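Local structure of protein-glutamine gamma-glutamyltransferase (6G49) at residues Pro90-Ser93 / Leu98-Gln101; Thr134-Met137 / His141-Arg144. The protein shows transglutaminase activity in vitro, joining protein glutamine and lysine side chains with release of ammonia, and is critical for the viability of Pseudomonas aeruginosa. All blocks are in the same frame, centred on the assembly; numbering follows the deposited sequence. Where two conformers were deposited one is given.

How the contacts relate
Following the chain from its N terminus, contact 1 comes first: after strand 86-87 the chain runs into a loop, and the 90-93 and 98-101 segments close the four residues between them just as strand 100-101 begins. Contact 2 follows in series, where the 134-137 and 141-144 segments enclose three residues at the end of a beta hairpin. The two neither nest nor cross along the sequence, yet their centres lie about 10 Å apart. Gln91 and Trp92 pack on Met137, Trp100 packs on Leu136, and Ser93 OG makes a weak hydrogen bond with Arg135 NH1. The irregular loop is thereby laid against the hairpin, within the TgpA N-terminal family region of the periplasmic domain.

Contact 1. Residues Pro90-Ser93 / Leu98-Gln101; sequences PQWS and LHWQ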
loop_
_atom_site.group_PDB
_atom_site.type_symbol
_atom_site.label_atom_id
_atom_site.label_comp_id
_atom_site.label_asym_id
_atom_site.label_seq_id
_atom_site.Cartn_x
_atom_site.Cartn_y
_atom_site.Cartn_z
ATOM N N PRO A 90 -5.684 -15.114 -3.224
ATOM C CA PRO A 90 -4.648 -16.125 -2.990
ATOM C C PRO A 90 -3.359 -15.876 -3.765
ATOM O O PRO A 90 -3.393 -15.394 -4.884
ATOM C CB PRO A 90 -5.318 -17.419 -3.447
ATOM C CG PRO A 90 -6.778 -17.111 -3.524
ATOM C CD PRO A 90 -6.923 -15.616 -3.808
ATOM N N GLN A 91 -2.197 -16.277 -3.205
ATOM C CA GLN A 91 -0.878 -16.009 -3.821
ATOM C C GLN A 91 -0.120 -17.342 -3.990
ATOM O O GLN A 91 -0.503 -18.362 -3.370
ATOM C CB GLN A 91 -0.016 -15.060 -2.963
ATOM C CG GLN A 91 -0.676 -13.706 -2.625
ATOM C CD GLN A 91 -0.910 -12.847 -3.852
ATOM O OE1 GLN A 91 -0.143 -12.867 -4.811
ATOM N NE2 GLN A 91 -2.032 -12.142 -3.862
ATOM N N TRP A 92 0.987 -17.290 -4.739
ATOM C CA TRP A 92 1.950 -18.398 -4.853
ATOM C C TRP A 92 3.325 -17.825 -4.478
ATOM O O TRP A 92 3.416 -16.710 -4.019
ATOM C CB TRP A 92 1.913 -19.049 -6.249
ATOM C CG TRP A 92 1.967 -18.106 -7.420
ATOM C CD1 TRP A 92 3.089 -17.696 -8.095
ATOM C CD2 TRP A 92 0.854 -17.494 -8.110
ATOM N NE1 TRP A 92 2.751 -16.877 -9.142
ATOM C CE2 TRP A 92 1.395 -16.707 -9.159
ATOM C CE3 TRP A 92 -0.538 -17.496 -7.922
ATOM C CZ2 TRP A 92 0.591 -15.945 -10.010
ATOM C CZ3 TRP A 92 -1.329 -16.752 -8.775
ATOM C CH2 TRP A 92 -0.768 -15.990 -9.798
ATOM N N SER A 93 4.392 -18.597 -4.647
ATOM C CA SER A 93 5.740 -18.167 -4.233
ATOM C C SER A 93 6.233 -16.987 -5.085
ATOM O O SER A 93 5.973 -16.915 -6.292
ATOM C CB SER A 93 6.724 -19.314 -4.274
ATOM O OG SER A 93 8.001 -18.863 -3.831
ATOM N N LEU A 98 12.745 -14.767 -11.640
ATOM C CA LEU A 98 11.704 -14.202 -12.540
ATOM C C LEU A 98 10.815 -13.237 -11.742
ATOM O O LEU A 98 10.215 -12.289 -12.276
ATOM C CB LEU A 98 10.874 -15.326 -13.175
ATOM C CG LEU A 98 9.936 -16.071 -12.230
ATOM C CD1 LEU A 98 8.562 -15.424 -12.186
ATOM C CD2 LEU A 98 9.828 -17.531 -12.639
ATOM N N HIS A 99 10.722 -13.467 -10.433
ATOM C CA HIS A 99 9.937 -12.610 -9.689
ATOM C C HIS A 99 10.678 -11.281 -9.512
ATOM O O HIS A 99 10.071 -10.286 -9.743
ATOM C CB HIS A 99 9.347 -13.272 -8.436
ATOM C CG HIS A 99 7.896 -13.568 -8.619
ATOM N ND1 HIS A 99 6.886 -12.582 -8.465
ATOM C CD2 HIS A 99 7.281 -14.707 -9.026
ATOM C CE1 HIS A 99 5.727 -13.139 -8.763
ATOM N NE2 HIS A 99 5.940 -14.447 -9.105
ATOM N N TRP A 100 11.967 -11.271 -9.121
ATOM C CA TRP A 100 12.617 -10.025 -8.720
ATOM C C TRP A 100 14.149 -10.160 -8.732
ATOM O O TRP A 100 14.657 -11.246 -8.746
ATOM C CB TRP A 100 12.132 -9.555 -7.354
ATOM C CG TRP A 100 12.537 -10.390 -6.177
ATOM C CD1 TRP A 100 12.084 -11.637 -5.865
ATOM C CD2 TRP A 100 13.459 -10.037 -5.137
ATOM N NE1 TRP A 100 12.654 -12.062 -4.699
ATOM C CE2 TRP A 100 13.512 -11.110 -4.236
ATOM C CE3 TRP A 100 14.247 -8.916 -4.872
ATOM C CZ2 TRP A 100 14.306 -11.097 -3.095
ATOM C CZ3 TRP A 100 15.012 -8.889 -3.728
ATOM C CH2 TRP A 100 15.059 -9.982 -2.869
ATOM N N GLN A 101 14.811 -9.013 -8.735
ATOM C CA GLN A 101 16.247 -8.901 -8.787
ATOM C C GLN A 101 16.673 -7.836 -7.778
ATOM O O GLN A 101 16.270 -6.696 -7.823
ATOM C CB GLN A 101 16.671 -8.504 -10.212
ATOM C CG GLN A 101 18.167 -8.225 -10.398
ATOM C CD GLN A 101 18.432 -7.427 -11.659
ATOM O OE1 GLN A 101 18.905 -6.289 -11.622
ATOM N NE2 GLN A 101 18.069 -8.000 -12.796
HETATM O O HOH W 1 4.359 -15.638 -10.680
#
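Two first torsions bring Trp92 and His99 together: Trp92 CG sits between its backbone N and carbonyl carbon (chi1 49°), whereas His99 is turned well off a staggered position (chi1 -105°). The two side chains cross at about a right angle, and Trp92 NE1 lies near the plane of the imidazole, at its edge, 4.0 Å from His99 NE2. That is too far for a direct bond, and a modelled water appears to bridge the two nitrogens. It would accept from the indole N-H in the plane of the tryptophan ring, with Trp92 NE1 2.5 Å from the water oxygen. This length and the matching one to His99 NE2 are short, so the exact water position is doubtful. Ser93 brings up its carbonyl rather than its hydroxyl, with Ser93 O 3.7 Å from His99 NE2, obliquely to the ring. Tryptophan suits its place because it offers a donor here while its ring takes part in a cation-pi interaction with Arg171 of helix 170-175. Histidine suits the other side because an imidazole nitrogen can donate or accept a hydrogen bond, depending on its protonation. If the water is placed correctly, it links polar ring edges and could serve either protonation state of the imidazole.

Contact 2. Residues Thr134-Met137 / His141-Arg144; sequences TRLM and HLQR. With PO4 (phosphate ion), chain F.
Met137 reaches across to both His141 and Gln143, and its side chain can be followed atom by atom. CB lies over the start of the opposite segment, with Met137 CB 3.6 Å from His141 O. The first torsion (chi1 -53°) sets CG beside the backbone N, where Met137 CG packs 3.5 Å from Gln143 CB. The same atom approaches the imidazole obliquely, Met137 CG being 3.8 Å from His141 CE1. Further bends carry SD along Gln143 CB and bring CE to Trp92 O. A flexible, unbranched methionine suits such a curved path.

The His141 ring is held by hydrogen bonds on both nitrogens. His141 NE2 donates to Gln143 OE1 at 2.7 Å, in both the ring plane and the carbonyl plane, on a lone pair. Gln143 reaches it by bending at chi2 (91°). His141 ND1 bonds Asp139, whose carboxylate would probably favour a protonated, positively charged imidazole.

The backbones form a beta hairpin, whose second strand also pairs with strand 120-124. Arg135 and Gln143 are a hydrogen-bonded pair with reciprocal N-H to O bonds, and Met137 N donates to His141 O at 2.8 Å, nearly straight (169°). On the face bearing Thr134, Leu136, Leu142 and Arg144, the leucines meet through Leu136 CD1 and Leu142 CD2, 4.1 Å apart, apolar branches suited to this buried end. Thr134 turns CG2 onto Leu142 CB, while Thr134 OG1 lies 3.5 Å from Arg144 CG. Arginine has the length to pass beyond the threonine: its extended chain takes Arg144 NH2 to within 2.9 Å of phosphate O4 in a nearly straight bond. Arg144 NH1, which also bonds Gln146 O, adds a weak one, and the ion, probably from the crystallisation liquor, also accepts from Glu149 N.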
loop_
_atom_site.group_PDB
_atom_site.type_symbol
_atom_site.label_atom_id
_atom_site.label_comp_id
_atom_site.label_asym_id
_atom_site.label_seq_id
_atom_site.Cartn_x
_atom_site.Cartn_y
_atom_site.Cartn_z
ATOM N N THR A 134 8.054 -18.385 7.004
ATOM C CA THR A 134 7.518 -17.161 6.311
ATOM C C THR A 134 8.109 -17.102 4.916
ATOM O O THR A 134 9.285 -17.257 4.739
ATOM C CB THR A 134 7.828 -15.897 7.120
ATOM O OG1 THR A 134 7.264 -15.991 8.416
ATOM C CG2 THR A 134 7.281 -14.624 6.481
ATOM N N ARG A 135 7.291 -16.817 3.899
ATOM C CA ARG A 135 7.720 -16.789 2.553
ATOM C C ARG A 135 7.342 -15.469 1.876
ATOM O O ARG A 135 6.233 -14.978 2.148
ATOM C CB ARG A 135 6.971 -17.886 1.799
ATOM C CG ARG A 135 7.445 -18.093 0.376
ATOM C CD ARG A 135 6.695 -19.228 -0.335
ATOM N NE ARG A 135 7.041 -20.573 0.126
ATOM C CZ ARG A 135 7.975 -21.359 -0.419
ATOM N NH1 ARG A 135 8.845 -20.869 -1.290
ATOM N NH2 ARG A 135 8.033 -22.636 -0.082
ATOM N N LEU A 136 8.218 -14.970 1.003
ATOM C CA LEU A 136 7.892 -13.851 0.143
ATOM C C LEU A 136 6.981 -14.380 -0.961
ATOM O O LEU A 136 7.373 -15.272 -1.740
ATOM C CB LEU A 136 9.157 -13.240 -0.428
ATOM C CG LEU A 136 8.956 -12.010 -1.292
ATOM C CD1 LEU A 136 8.561 -10.830 -0.446
ATOM C CD2 LEU A 136 10.199 -11.713 -2.123
ATOM N N MET A 137 5.770 -13.846 -1.033
ATOM C CA MET A 137 4.774 -14.351 -1.993
ATOM C C MET A 137 4.870 -13.568 -3.311
ATOM O O MET A 137 5.663 -12.614 -3.471
ATOM C CB MET A 137 3.368 -14.296 -1.378
ATOM C CG MET A 137 3.221 -14.971 -0.031
ATOM S SD MET A 137 3.792 -16.724 -0.087
ATOM C CE MET A 137 2.342 -17.388 -0.916
ATOM N N HIS A 141 4.591 -9.690 -0.624
ATOM C CA HIS A 141 4.327 -9.595 0.809
ATOM C C HIS A 141 4.778 -10.900 1.468
ATOM O O HIS A 141 4.846 -11.933 0.831
ATOM C CB HIS A 141 2.840 -9.296 1.077
ATOM C CG HIS A 141 1.990 -10.483 1.331
ATOM N ND1 HIS A 141 1.506 -11.253 0.307
ATOM C CD2 HIS A 141 1.488 -11.024 2.462
ATOM C CE1 HIS A 141 0.776 -12.241 0.812
ATOM N NE2 HIS A 141 0.755 -12.141 2.140
ATOM N N LEU A 142 5.056 -10.794 2.764
ATOM C CA LEU A 142 5.542 -11.903 3.574
ATOM C C LEU A 142 4.361 -12.614 4.252
ATOM O O LEU A 142 3.655 -12.029 5.043
ATOM C CB LEU A 142 6.483 -11.297 4.640
ATOM C CG LEU A 142 7.760 -10.645 4.145
ATOM C CD1 LEU A 142 8.406 -9.901 5.294
ATOM C CD2 LEU A 142 8.704 -11.679 3.576
ATOM N N GLN A 143 4.157 -13.891 3.909
ATOM C CA GLN A 143 3.077 -14.689 4.427
ATOM C C GLN A 143 3.703 -15.740 5.355
ATOM O O GLN A 143 4.529 -16.556 4.899
ATOM C CB GLN A 143 2.281 -15.366 3.300
ATOM C CG GLN A 143 1.033 -16.134 3.800
ATOM C CD GLN A 143 -0.270 -15.322 3.837
ATOM O OE1 GLN A 143 -0.352 -14.107 3.544
ATOM N NE2 GLN A 143 -1.360 -15.988 4.222
ATOM N N ARG A 144 3.260 -15.742 6.592
ATOM C CA ARG A 144 3.634 -16.718 7.613
ATOM C C ARG A 144 2.660 -17.905 7.553
ATOM O O ARG A 144 1.522 -17.760 7.154
ATOM C CB ARG A 144 3.576 -16.054 8.978
ATOM C CG ARG A 144 4.287 -16.813 10.087
ATOM C CD ARG A 144 4.344 -15.915 11.314
ATOM N NE ARG A 144 4.988 -16.552 12.469
ATOM C CZ ARG A 144 4.347 -17.029 13.525
ATOM N NH1 ARG A 144 3.031 -17.017 13.594
ATOM N NH2 ARG A 144 5.032 -17.473 14.560
HETATM P P PO4 F . 2.229 -18.308 16.968
HETATM O O1 PO4 F . 1.328 -19.096 16.021
HETATM O O2 PO4 F . 2.093 -16.798 16.829
HETATM O O3 PO4 F . 1.840 -18.514 18.422
HETATM O O4 PO4 F . 3.626 -18.872 16.695
#